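Long-range contacts in ribosomal RNA small subunit methyltransferase D (Escherichia coli, PDB 2FPO), which methylates the N2 atom of guanine 966 of 16S ribosomal RNA in the assembled 30S particle, with S-adenosylmethionine as methyl donor: residues G19-R24 with A72-A77; Q57-F62 with T121-V126. All blocks are in the same frame, centred on the assembly; numbering follows the deposited sequence.

Contact 1: G19-R24 with A72-A77; sequences GQWRGR and ALSRYA
Two backbone N-H groups of the 19-24 loop carry the centre of this contact, both directed at S74, the last helical residue of helix 67-74. Q20 N gives a nearly straight bond (175°) to S74 O at 2.9 Å, arriving well above the carbonyl plane. W21 N bonds to S74 OG, also at 2.9 Å; the hydroxyl is placed for this by standing anti to S74's own backbone N. The same hydroxyl is hydrogen-bonded to G18 O, so one serine, through OG and O, holds G18 O, Q20 N and W21 N.

The Q20 side chain leaves in the crowded position between N and carbonyl carbon (chi1 66°) and then runs extended, which carries NE2 to L73 O at 3.2 Å, with the oxygen close to the amide plane. L73 O thereby serves two donors, since Y76 N also bonds to it. On one side of this chain Q20 CG sits over the centre of the W21 ring, 3.7 Å above its plane; on the other Q20 CB touches Y76 OH at 3.3 Å. The Q20 amide runs past the CE1 border of the Y76 ring, crossing obliquely with the two planes 26° apart. The indole turns its CE3-CZ3 border to the helix end, where CE3 meets S74 CB and CZ3 meets L73 CB at the ring edge.

Further out, L100 and A102 pack on W21, I16 on S74, and R75 NE is in a salt bridge with E71. G19, at positive phi, passes 4.3 Å from R75, CA to CA. The helix end itself is a Schellman motif, with A77 N bonded to A72 O and Y76, at positive phi, as the C-prime residue; L73 O, S74 O and S74 OG receive the loop that joins strands 13-15 and 25-27.

Contact 2: Q57-F62 with T121-V126; sequences QCLDCF and TPHNIV
Parallel strand pairing forms the tight part of this contact, with C58 bridged to I125 and L59 to V126. L59 N bonds to I125 O at 2.9 Å, nearly along the C=O axis, and I125 N bonds to Q57 O in the carbonyl plane; a weak bond from N124 N reaches the same Q57 oxygen. CA-H groups of C58 and V126 also point at carbonyl oxygens across the pair. C58 SG packs on I125 CB on one face of the sheet. On the other, L59 and V126 lie side by side against L144 of helix 137-146. Just beyond the strand, C61 SG closes on V126 CG1 at 3.7 Å.

H123 marks the border of this core. Its CG stands anti to the carbonyl carbon (chi1 -66°), which brings the ring beside L59; one imidazole face covers L59 CB, 3.6 Å from the ring centroid and 10° off the normal: a CH-pi contact. The Q57 end is looser and partly exposed. Q57, bent at chi2, crosses the ring obliquely with planes 70° apart. Q57 NE2 comes within 3.7 Å of H123 CD2, and a water, held only weakly by Q57 NE2, bridges it to H123 NE2 at 2.7 Å, in the ring plane.

H123 ND1 makes weak bonds to T121 O and W149 O, consistent with a proton on ND1, so backbone carbonyls engage one ring nitrogen and water the other.

How the contacts relate
From the N terminus, strand 13-15 leads into the 19-24 loop, then come strand 25-27, helix 39-53, strand 57-60 and helix 67-74, whose end closes contact 1 across 47 intervening residues. Strand 57-60 lies inside that loop, yet its partner in contact 2 comes only at 121-126, so the two closures cross rather than nest. Their centres are about 17 Å apart, and they meet where A72 CB and A77 CB pack on C58 SG. Contact 2 joins two central strands of the seven-stranded, Rossmann-like methyltransferase sheet, whose order is 3-2-1-4-5-7-6; contact 1 ties the N-terminal hairpin region to the first helix after strand 57-60.

Contact 1: G19-R24 with A72-A77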
loop_
_atom_site.group_PDB
_atom_site.type_symbol
_atom_site.label_atom_id
_atom_site.label_comp_id
_atom_site.label_asym_id
_atom_site.label_seq_id
_atom_site.Cartn_x
_atom_site.Cartn_y
_atom_site.Cartn_z
ATOM N N GLY A 19 -8.158 -7.313 12.492
ATOM C CA GLY A 19 -7.083 -8.248 12.833
ATOM C C GLY A 19 -6.615 -8.263 14.285
ATOM O O GLY A 19 -7.360 -7.938 15.207
ATOM N N GLN A 20 -5.361 -8.628 14.491
ATOM C CA GLN A 20 -4.855 -8.810 15.848
ATOM C C GLN A 20 -4.790 -7.523 16.673
ATOM O O GLN A 20 -4.888 -7.591 17.887
ATOM C CB GLN A 20 -3.504 -9.516 15.836
ATOM C CG GLN A 20 -2.385 -8.728 15.199
ATOM C CD GLN A 20 -1.147 -9.567 15.037
ATOM O OE1 GLN A 20 -0.630 -10.135 16.013
ATOM N NE2 GLN A 20 -0.658 -9.662 13.802
ATOM N N TRP A 21 -4.656 -6.362 16.021
ATOM C CA TRP A 21 -4.641 -5.086 16.750
ATOM C C TRP A 21 -5.901 -4.285 16.542
ATOM O O TRP A 21 -5.898 -3.061 16.639
ATOM C CB TRP A 21 -3.409 -4.238 16.400
ATOM C CG TRP A 21 -2.123 -4.985 16.544
ATOM C CD1 TRP A 21 -1.677 -5.650 17.643
ATOM C CD2 TRP A 21 -1.129 -5.150 15.534
ATOM N NE1 TRP A 21 -0.448 -6.219 17.382
ATOM C CE2 TRP A 21 -0.091 -5.922 16.090
ATOM C CE3 TRP A 21 -1.006 -4.705 14.212
ATOM C CZ2 TRP A 21 1.058 -6.269 15.363
ATOM C CZ3 TRP A 21 0.128 -5.041 13.498
ATOM C CH2 TRP A 21 1.142 -5.825 14.070
ATOM N N ARG A 22 -6.983 -4.996 16.258
ATOM C CA ARG A 22 -8.265 -4.372 15.956
ATOM C C ARG A 22 -8.623 -3.515 17.143
ATOM O O ARG A 22 -8.553 -3.978 18.287
ATOM C CB ARG A 22 -9.323 -5.452 15.734
ATOM C CG ARG A 22 -10.729 -4.986 15.885
ATOM C CD ARG A 22 -11.700 -6.097 15.546
ATOM N NE ARG A 22 -11.852 -7.056 16.643
ATOM C CZ ARG A 22 -12.877 -7.079 17.487
ATOM N NH1 ARG A 22 -12.928 -8.003 18.448
ATOM N NH2 ARG A 22 -13.842 -6.176 17.394
ATOM N N GLY A 23 -8.954 -2.259 16.874
ATOM C CA GLY A 23 -9.311 -1.327 17.938
ATOM C C GLY A 23 -8.115 -0.634 18.594
ATOM O O GLY A 23 -8.308 0.242 19.434
ATOM N N ARG A 24 -6.888 -1.022 18.238
ATOM C CA ARG A 24 -5.706 -0.352 18.804
ATOM C C ARG A 24 -5.543 1.011 18.134
ATOM O O ARG A 24 -5.677 1.115 16.922
ATOM C CB ARG A 24 -4.413 -1.199 18.650
ATOM C CG ARG A 24 -4.379 -2.501 19.510
ATOM C CD ARG A 24 -4.050 -2.235 20.979
ATOM N NE ARG A 24 -2.771 -1.566 21.120
ATOM C CZ ARG A 24 -1.605 -2.204 21.200
ATOM N NH1 ARG A 24 -1.575 -3.538 21.179
ATOM N NH2 ARG A 24 -0.471 -1.515 21.327
ATOM N N ALA A 72 -2.560 -4.174 7.200
ATOM C CA ALA A 72 -2.079 -5.425 6.583
ATOM C C ALA A 72 -1.383 -6.324 7.597
ATOM O O ALA A 72 -1.718 -7.497 7.705
ATOM C CB ALA A 72 -1.176 -5.159 5.315
ATOM N N LEU A 73 -0.468 -5.774 8.397
ATOM C CA LEU A 73 0.201 -6.545 9.424
ATOM C C LEU A 73 -0.747 -7.088 10.487
ATOM O O LEU A 73 -0.567 -8.202 10.989
ATOM C CB LEU A 73 1.306 -5.713 10.087
ATOM C CG LEU A 73 2.451 -5.426 9.116
ATOM C CD1 LEU A 73 3.166 -4.125 9.551
ATOM C CD2 LEU A 73 3.440 -6.620 8.943
ATOM N N SER A 74 -1.737 -6.286 10.843
ATOM C CA SER A 74 -2.707 -6.696 11.834
ATOM C C SER A 74 -3.427 -7.981 11.382
ATOM O O SER A 74 -3.634 -8.905 12.179
ATOM C CB SER A 74 -3.707 -5.569 12.078
ATOM O OG SER A 74 -4.556 -5.893 13.165
ATOM N N ARG A 75 -3.750 -8.031 10.091
ATOM C CA ARG A 75 -4.533 -9.086 9.502
ATOM C C ARG A 75 -3.640 -10.233 9.010
ATOM O O ARG A 75 -4.017 -11.015 8.113
ATOM C CB ARG A 75 -5.396 -8.494 8.400
ATOM C CG ARG A 75 -6.353 -7.412 8.911
ATOM C CD ARG A 75 -7.073 -6.760 7.734
ATOM N NE ARG A 75 -7.951 -5.639 8.112
ATOM C CZ ARG A 75 -9.274 -5.622 7.992
ATOM N NH1 ARG A 75 -9.932 -6.684 7.524
ATOM N NH2 ARG A 75 -9.958 -4.530 8.334
ATOM N N TYR A 76 -2.454 -10.304 9.625
ATOM C CA TYR A 76 -1.531 -11.430 9.525
ATOM C C TYR A 76 -0.831 -11.558 8.172
ATOM O O TYR A 76 -0.461 -12.664 7.764
ATOM C CB TYR A 76 -2.216 -12.750 9.938
ATOM C CG TYR A 76 -2.817 -12.712 11.334
ATOM C CD1 TYR A 76 -2.024 -12.903 12.464
ATOM C CD2 TYR A 76 -4.189 -12.476 11.517
ATOM C CE1 TYR A 76 -2.580 -12.879 13.753
ATOM C CE2 TYR A 76 -4.755 -12.433 12.798
ATOM C CZ TYR A 76 -3.946 -12.633 13.907
ATOM O OH TYR A 76 -4.513 -12.598 15.161
ATOM N N ALA A 77 -0.620 -10.426 7.487
ATOM C CA ALA A 77 0.412 -10.358 6.461
ATOM C C ALA A 77 1.673 -10.987 7.048
ATOM O O ALA A 77 1.965 -10.786 8.215
ATOM C CB ALA A 77 0.691 -8.894 6.058
#

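Contact 2: Q57-F62 with T121-V126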
loop_
_atom_site.group_PDB
_atom_site.type_symbol
_atom_site.label_atom_id
_atom_site.label_comp_id
_atom_site.label_asym_id
_atom_site.label_seq_id
_atom_site.Cartn_x
_atom_site.Cartn_y
_atom_site.Cartn_z
ATOM N N GLN A 57 3.150 -11.058 1.375
ATOM C CA GLN A 57 4.213 -10.068 1.407
ATOM C C GLN A 57 3.675 -8.791 0.765
ATOM O O GLN A 57 3.243 -8.793 -0.407
ATOM C CB GLN A 57 5.456 -10.591 0.683
ATOM C CG GLN A 57 6.499 -11.225 1.641
ATOM C CD GLN A 57 7.238 -10.185 2.547
ATOM O OE1 GLN A 57 7.917 -10.567 3.506
ATOM N NE2 GLN A 57 7.099 -8.881 2.236
ATOM N N CYS A 58 3.710 -7.702 1.537
ATOM C CA CYS A 58 3.110 -6.416 1.159
ATOM C C CYS A 58 4.137 -5.304 1.017
ATOM O O CYS A 58 5.092 -5.182 1.798
ATOM C CB CYS A 58 2.053 -5.974 2.189
ATOM S SG CYS A 58 0.805 -7.226 2.529
ATOM N N LEU A 59 3.935 -4.485 0.009
ATOM C CA LEU A 59 4.784 -3.317 -0.159
ATOM C C LEU A 59 3.878 -2.088 -0.212
ATOM O O LEU A 59 2.936 -2.033 -1.000
ATOM C CB LEU A 59 5.628 -3.497 -1.434
ATOM C CG LEU A 59 6.377 -2.259 -1.947
ATOM C CD1 LEU A 59 7.575 -1.988 -0.994
ATOM C CD2 LEU A 59 6.796 -2.508 -3.409
ATOM N N ASP A 60 4.148 -1.101 0.638
ATOM C CA ASP A 60 3.408 0.165 0.607
ATOM C C ASP A 60 4.342 1.260 0.060
ATOM O O ASP A 60 5.294 1.670 0.752
ATOM C CB ASP A 60 2.944 0.504 2.016
ATOM C CG ASP A 60 1.835 1.562 2.054
ATOM O OD1 ASP A 60 1.675 2.367 1.113
ATOM O OD2 ASP A 60 1.134 1.595 3.069
ATOM N N CYS A 61 4.054 1.724 -1.164
ATOM C CA CYS A 61 4.938 2.668 -1.874
ATOM C C CYS A 61 4.990 4.082 -1.313
ATOM O O CYS A 61 5.978 4.789 -1.573
ATOM C CB CYS A 61 4.605 2.727 -3.366
ATOM S SG CYS A 61 4.841 1.121 -4.190
ATOM N N PHE A 62 3.926 4.504 -0.620
ATOM C CA PHE A 62 3.808 5.860 -0.040
ATOM C C PHE A 62 3.062 5.614 1.243
ATOM O O PHE A 62 1.831 5.853 1.329
ATOM C CB PHE A 62 2.992 6.845 -0.944
ATOM C CG PHE A 62 3.468 6.890 -2.369
ATOM C CD1 PHE A 62 4.456 7.790 -2.756
ATOM C CD2 PHE A 62 2.951 5.996 -3.312
ATOM C CE1 PHE A 62 4.950 7.779 -4.104
ATOM C CE2 PHE A 62 3.412 5.971 -4.645
ATOM C CZ PHE A 62 4.402 6.880 -5.050
ATOM N N THR A 121 12.079 -7.168 -5.320
ATOM C CA THR A 121 11.738 -8.462 -4.776
ATOM C C THR A 121 10.211 -8.632 -4.872
ATOM O O THR A 121 9.483 -7.665 -4.673
ATOM C CB THR A 121 12.306 -8.629 -3.322
ATOM O OG1 THR A 121 12.186 -9.996 -2.944
ATOM C CG2 THR A 121 11.580 -7.744 -2.291
ATOM N N PRO A 122 9.724 -9.828 -5.274
ATOM C CA PRO A 122 8.281 -9.931 -5.538
ATOM C C PRO A 122 7.356 -9.846 -4.306
ATOM O O PRO A 122 7.624 -10.441 -3.248
ATOM C CB PRO A 122 8.144 -11.291 -6.230
ATOM C CG PRO A 122 9.334 -12.083 -5.724
ATOM C CD PRO A 122 10.441 -11.077 -5.585
ATOM N N HIS A 123 6.271 -9.096 -4.466
ATOM C CA HIS A 123 5.239 -8.962 -3.436
ATOM C C HIS A 123 3.882 -9.408 -3.971
ATOM O O HIS A 123 3.552 -9.185 -5.148
ATOM C CB HIS A 123 5.143 -7.512 -2.940
ATOM C CG HIS A 123 6.362 -7.033 -2.218
ATOM N ND1 HIS A 123 7.507 -6.621 -2.873
ATOM C CD2 HIS A 123 6.631 -6.943 -0.890
ATOM C CE1 HIS A 123 8.414 -6.264 -1.974
ATOM N NE2 HIS A 123 7.916 -6.471 -0.765
ATOM N N ASN A 124 3.098 -10.003 -3.076
ATOM C CA ASN A 124 1.739 -10.439 -3.332
ATOM C C ASN A 124 0.728 -9.275 -3.378
ATOM O O ASN A 124 -0.271 -9.332 -4.130
ATOM C CB ASN A 124 1.319 -11.415 -2.218
ATOM C CG ASN A 124 2.283 -12.568 -2.068
ATOM O OD1 ASN A 124 2.358 -13.458 -2.933
ATOM N ND2 ASN A 124 3.045 -12.563 -0.974
ATOM N N ILE A 125 0.980 -8.249 -2.563
ATOM C CA ILE A 125 0.077 -7.093 -2.422
ATOM C C ILE A 125 0.860 -5.790 -2.396
ATOM O O ILE A 125 1.758 -5.603 -1.564
ATOM C CB ILE A 125 -0.801 -7.212 -1.114
ATOM C CG1 ILE A 125 -1.649 -8.504 -1.127
ATOM C CG2 ILE A 125 -1.637 -5.935 -0.842
ATOM C CD1 ILE A 125 -2.546 -8.704 0.108
ATOM N N VAL A 126 0.502 -4.868 -3.271
ATOM C CA VAL A 126 1.160 -3.542 -3.309
ATOM C C VAL A 126 0.131 -2.432 -3.225
ATOM O O VAL A 126 -0.922 -2.488 -3.893
ATOM C CB VAL A 126 2.069 -3.358 -4.575
ATOM C CG1 VAL A 126 2.807 -1.996 -4.587
ATOM C CG2 VAL A 126 3.069 -4.496 -4.697
HETATM O O HOH W 1 8.884 -6.816 1.753
#